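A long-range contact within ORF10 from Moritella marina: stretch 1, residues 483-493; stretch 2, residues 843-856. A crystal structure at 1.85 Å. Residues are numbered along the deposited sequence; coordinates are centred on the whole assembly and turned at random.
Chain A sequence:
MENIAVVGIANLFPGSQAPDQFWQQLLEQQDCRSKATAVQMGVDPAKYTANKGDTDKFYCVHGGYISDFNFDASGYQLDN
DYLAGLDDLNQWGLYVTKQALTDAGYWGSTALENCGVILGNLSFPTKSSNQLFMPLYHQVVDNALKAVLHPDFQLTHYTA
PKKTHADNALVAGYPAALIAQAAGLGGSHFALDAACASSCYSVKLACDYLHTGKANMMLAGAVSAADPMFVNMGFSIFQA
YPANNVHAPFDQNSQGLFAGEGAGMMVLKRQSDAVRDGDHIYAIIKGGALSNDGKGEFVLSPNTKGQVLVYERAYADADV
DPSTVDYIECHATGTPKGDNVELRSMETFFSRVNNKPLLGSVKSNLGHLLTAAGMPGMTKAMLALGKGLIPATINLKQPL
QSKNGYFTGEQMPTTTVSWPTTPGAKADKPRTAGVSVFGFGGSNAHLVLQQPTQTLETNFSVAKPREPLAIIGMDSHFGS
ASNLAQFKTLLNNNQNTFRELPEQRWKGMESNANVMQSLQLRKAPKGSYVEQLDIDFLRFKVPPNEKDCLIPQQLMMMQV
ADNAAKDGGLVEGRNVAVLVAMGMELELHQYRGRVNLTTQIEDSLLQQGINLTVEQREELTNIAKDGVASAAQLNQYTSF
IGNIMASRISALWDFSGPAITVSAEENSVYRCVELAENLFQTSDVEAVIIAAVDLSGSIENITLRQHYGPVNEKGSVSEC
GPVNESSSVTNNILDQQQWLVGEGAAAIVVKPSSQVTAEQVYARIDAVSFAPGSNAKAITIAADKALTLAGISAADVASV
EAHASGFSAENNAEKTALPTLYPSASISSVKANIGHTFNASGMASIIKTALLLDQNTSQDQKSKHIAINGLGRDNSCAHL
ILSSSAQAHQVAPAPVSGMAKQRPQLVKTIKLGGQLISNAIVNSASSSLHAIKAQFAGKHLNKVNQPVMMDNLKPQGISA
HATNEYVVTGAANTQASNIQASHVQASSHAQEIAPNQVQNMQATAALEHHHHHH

Stretch 1, residues 483-493: NLAQFKTLLNN
Stretch 2 (843-856) MASIIKTALLLDQN

Two helices more than 350 residues apart in sequence, 484-492 and 843-854, pack with their axes 10.5 Å apart at closest approach and crossed at -76°. Both have ordinary helical backbones, with phi near -60° and psi near -45°. Asn483 (phi/psi -151/176, chi1 p) caps the first, its OD1 accepting from Gln486 N at 2.9 Å. The register pairs Lys488 with Leu851 (CA to CA 6.7 Å) and Leu491 with Lys848 (CA to CA 7.4 Å).

Leu851 is the central knob. Its CA-to-CB bond points toward the first helix, and the m,t rotamer common for helical leucine sets its forked end among Leu484, Phe487, Lys488 and Leu491. Its CD1 lies 3.9 Å from Lys488 CA and 4.2 Å from Leu491 CD1, while its CD2 lies 4.0 Å from Leu484 CD1. Leu484 leaves its backbone sideways, but chi1 t and chi2 p bring its end nearer, with CD1 3.8 Å from Ile847 CG2. Phe487, chi1 t and chi2 41°, offers its ring edge to Ile847: CE2 to CG2 is 3.8 Å. Ile847 (m,t) suits this place because its branched CB carries the methyl that both residues touch. Leu491, also m,t, lays CD1 3.8 Å from Lys848 CA, against the backbone; the all-t chain of Lys848 leads its amine away to a partner elsewhere in the structure.

Polar groups close the more exposed margin. Asn492 (chi1 m, chi2 -24°) and Gln855 (m,t, chi3 -166°) pair their amides reciprocally: Asn492 ND2 donates to Gln855 OE1, and Gln855 NE2 to Asn492 OD1, both at 3.0 Å. Lys488, extended all-t, passes its CE 3.2 Å from Gln855 OE1. Its NZ bonds weakly to a water at 3.2 Å, which donates to Asp854 OD2 at 2.6 Å. Together the stretches bury 501 Å².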

# COMPACT_ATOMS: atom_id res chain seq x y z
N ASN A 483 -8.45 -5.33 24.06
CA ASN A 483 -7.21 -6.09 24.15
C ASN A 483 -7.52 -7.57 24.01
O ASN A 483 -8.69 -7.99 23.95
CB ASN A 483 -6.44 -5.79 25.46
CG ASN A 483 -7.26 -6.10 26.71
OD1 ASN A 483 -8.01 -7.06 26.74
ND2 ASN A 483 -7.11 -5.27 27.74
N LEU A 484 -6.46 -8.38 23.98
CA LEU A 484 -6.63 -9.81 23.75
C LEU A 484 -7.49 -10.45 24.84
O LEU A 484 -8.31 -11.32 24.55
CB LEU A 484 -5.25 -10.47 23.68
CG LEU A 484 -5.29 -11.93 23.22
CD1 LEU A 484 -5.63 -12.00 21.73
CD2 LEU A 484 -3.97 -12.63 23.48
N ALA A 485 -7.28 -10.07 26.11
CA ALA A 485 -8.05 -10.68 27.20
C ALA A 485 -9.54 -10.44 27.03
O ALA A 485 -10.36 -11.36 27.22
CB ALA A 485 -7.56 -10.14 28.55
N GLN A 486 -9.92 -9.23 26.63
CA GLN A 486 -11.33 -8.90 26.43
C GLN A 486 -11.91 -9.64 25.22
O GLN A 486 -13.05 -10.10 25.25
CB GLN A 486 -11.49 -7.38 26.28
CG GLN A 486 -11.32 -6.60 27.58
CD GLN A 486 -11.35 -5.09 27.36
OE1 GLN A 486 -12.02 -4.59 26.45
NE2 GLN A 486 -10.61 -4.35 28.19
N PHE A 487 -11.12 -9.76 24.15
CA PHE A 487 -11.57 -10.53 22.99
C PHE A 487 -11.77 -12.00 23.36
O PHE A 487 -12.75 -12.63 22.95
CB PHE A 487 -10.52 -10.37 21.88
CG PHE A 487 -10.97 -10.83 20.49
CD1 PHE A 487 -12.24 -10.56 20.00
CD2 PHE A 487 -10.07 -11.48 19.67
CE1 PHE A 487 -12.61 -10.95 18.73
CE2 PHE A 487 -10.42 -11.89 18.38
CZ PHE A 487 -11.70 -11.63 17.91
N LYS A 488 -10.84 -12.57 24.12
CA LYS A 488 -10.97 -13.97 24.52
C LYS A 488 -12.27 -14.19 25.29
O LYS A 488 -13.03 -15.12 25.01
CB LYS A 488 -9.75 -14.36 25.36
CG LYS A 488 -9.66 -15.86 25.70
CD LYS A 488 -8.42 -16.12 26.59
CE LYS A 488 -8.36 -17.57 27.07
NZ LYS A 488 -7.14 -17.83 27.89
N THR A 489 -12.54 -13.32 26.26
CA THR A 489 -13.77 -13.42 27.05
C THR A 489 -15.01 -13.24 26.19
O THR A 489 -15.98 -13.99 26.31
CB THR A 489 -13.74 -12.37 28.14
OG1 THR A 489 -12.64 -12.64 29.01
CG2 THR A 489 -15.04 -12.37 28.93
N LEU A 490 -14.99 -12.24 25.32
CA LEU A 490 -16.09 -12.04 24.38
C LEU A 490 -16.39 -13.32 23.60
O LEU A 490 -17.55 -13.73 23.48
CB LEU A 490 -15.74 -10.89 23.43
CG LEU A 490 -16.82 -10.47 22.44
CD1 LEU A 490 -17.71 -9.42 23.08
CD2 LEU A 490 -16.18 -9.91 21.16
N LEU A 491 -15.36 -13.95 23.02
CA LEU A 491 -15.60 -15.12 22.18
C LEU A 491 -16.11 -16.29 23.00
O LEU A 491 -17.01 -17.02 22.56
CB LEU A 491 -14.30 -15.50 21.46
CG LEU A 491 -13.81 -14.44 20.50
CD1 LEU A 491 -12.38 -14.80 20.03
CD2 LEU A 491 -14.78 -14.36 19.33
N ASN A 492 -15.55 -16.48 24.19
CA ASN A 492 -15.95 -17.63 25.00
C ASN A 492 -17.39 -17.51 25.47
O ASN A 492 -18.08 -18.53 25.61
CB ASN A 492 -15.01 -17.78 26.19
CG ASN A 492 -13.70 -18.44 25.80
OD1 ASN A 492 -13.64 -19.15 24.81
ND2 ASN A 492 -12.65 -18.19 26.57
N ASN A 493 -17.87 -16.29 25.67
CA ASN A 493 -19.25 -16.02 26.05
C ASN A 493 -20.18 -15.84 24.86
O ASN A 493 -21.36 -15.56 25.07
CB ASN A 493 -19.30 -14.77 26.93
CG ASN A 493 -18.50 -14.93 28.19
OD1 ASN A 493 -18.28 -16.04 28.65
ND2 ASN A 493 -18.06 -13.81 28.76
N MET A 843 -6.96 -11.47 10.18
CA MET A 843 -6.38 -11.47 11.52
C MET A 843 -7.42 -11.81 12.59
O MET A 843 -7.14 -12.57 13.52
CB MET A 843 -5.72 -10.12 11.82
CG MET A 843 -4.78 -10.12 13.03
SD MET A 843 -3.43 -11.30 12.88
CE MET A 843 -2.43 -10.47 11.62
N ALA A 844 -8.63 -11.25 12.48
CA ALA A 844 -9.70 -11.63 13.41
C ALA A 844 -9.93 -13.14 13.41
O ALA A 844 -10.08 -13.74 14.48
CB ALA A 844 -11.00 -10.90 13.06
N SER A 845 -9.99 -13.76 12.23
CA SER A 845 -10.23 -15.20 12.16
C SER A 845 -9.08 -16.00 12.76
O SER A 845 -9.30 -17.01 13.45
CB SER A 845 -10.43 -15.64 10.71
OG SER A 845 -11.52 -14.97 10.13
N ILE A 846 -7.84 -15.61 12.44
CA ILE A 846 -6.68 -16.34 12.97
C ILE A 846 -6.64 -16.23 14.48
O ILE A 846 -6.41 -17.23 15.19
CB ILE A 846 -5.39 -15.81 12.32
CG1 ILE A 846 -5.27 -16.34 10.89
CG2 ILE A 846 -4.15 -16.23 13.17
CD1 ILE A 846 -4.08 -15.74 10.08
N ILE A 847 -6.89 -15.04 15.02
CA ILE A 847 -6.76 -14.87 16.46
C ILE A 847 -7.88 -15.59 17.22
O ILE A 847 -7.62 -16.24 18.24
CB ILE A 847 -6.70 -13.37 16.82
CG1 ILE A 847 -5.35 -12.83 16.33
CG2 ILE A 847 -6.89 -13.16 18.36
CD1 ILE A 847 -5.11 -11.37 16.69
N LYS A 848 -9.13 -15.50 16.73
CA LYS A 848 -10.20 -16.32 17.31
C LYS A 848 -9.79 -17.79 17.35
O LYS A 848 -9.93 -18.47 18.38
CB LYS A 848 -11.50 -16.19 16.52
CG LYS A 848 -12.54 -17.25 16.94
CD LYS A 848 -13.82 -17.22 16.08
CE LYS A 848 -14.68 -18.47 16.27
NZ LYS A 848 -15.87 -18.48 15.36
N THR A 849 -9.32 -18.30 16.21
CA THR A 849 -8.98 -19.71 16.08
C THR A 849 -7.80 -20.07 16.98
O THR A 849 -7.83 -21.11 17.67
CB THR A 849 -8.66 -20.03 14.63
OG1 THR A 849 -9.81 -19.73 13.81
CG2 THR A 849 -8.27 -21.49 14.44
N ALA A 850 -6.77 -19.23 17.01
CA ALA A 850 -5.63 -19.50 17.88
C ALA A 850 -6.02 -19.49 19.36
O ALA A 850 -5.53 -20.31 20.14
CB ALA A 850 -4.51 -18.49 17.63
N LEU A 851 -6.91 -18.57 19.77
CA LEU A 851 -7.34 -18.55 21.17
C LEU A 851 -8.11 -19.82 21.52
O LEU A 851 -7.91 -20.40 22.60
CB LEU A 851 -8.18 -17.30 21.47
CG LEU A 851 -7.50 -15.92 21.52
CD1 LEU A 851 -8.54 -14.77 21.61
CD2 LEU A 851 -6.49 -15.79 22.67
N LEU A 852 -8.99 -20.28 20.62
CA LEU A 852 -9.76 -21.50 20.87
C LEU A 852 -8.85 -22.71 20.98
O LEU A 852 -9.04 -23.55 21.86
CB LEU A 852 -10.77 -21.74 19.75
CG LEU A 852 -12.00 -20.82 19.68
CD1 LEU A 852 -12.98 -21.35 18.62
CD2 LEU A 852 -12.68 -20.69 21.03
N LEU A 853 -7.89 -22.83 20.07
CA LEU A 853 -6.94 -23.94 20.13
C LEU A 853 -6.02 -23.86 21.34
O LEU A 853 -5.66 -24.90 21.91
CB LEU A 853 -6.11 -23.97 18.85
CG LEU A 853 -6.91 -24.38 17.61
CD1 LEU A 853 -6.08 -24.03 16.39
CD2 LEU A 853 -7.26 -25.85 17.63
N ASP A 854 -5.64 -22.65 21.76
CA ASP A 854 -4.85 -22.50 22.98
C ASP A 854 -5.59 -22.98 24.22
O ASP A 854 -4.95 -23.37 25.20
CB ASP A 854 -4.45 -21.05 23.17
CG ASP A 854 -3.41 -20.88 24.27
OD1 ASP A 854 -2.37 -21.56 24.20
OD2 ASP A 854 -3.63 -20.09 25.21
N GLN A 855 -6.92 -22.95 24.19
CA GLN A 855 -7.78 -23.40 25.29
C GLN A 855 -8.08 -24.90 25.24
O GLN A 855 -8.76 -25.40 26.14
CB GLN A 855 -9.12 -22.65 25.26
CG GLN A 855 -9.05 -21.21 25.63
CD GLN A 855 -10.29 -20.42 25.15
OE1 GLN A 855 -10.27 -19.19 25.14
NE2 GLN A 855 -11.35 -21.13 24.75
N ASN A 856 -7.64 -25.61 24.20
CA ASN A 856 -8.04 -27.00 24.00
C ASN A 856 -7.58 -27.86 25.17
O ASN A 856 -6.44 -27.78 25.61
CB ASN A 856 -7.45 -27.52 22.69
CG ASN A 856 -7.83 -28.97 22.41
OD1 ASN A 856 -9.00 -29.34 22.49
ND2 ASN A 856 -6.84 -29.80 22.07
O HOH W 1 -5.35 -18.20 25.21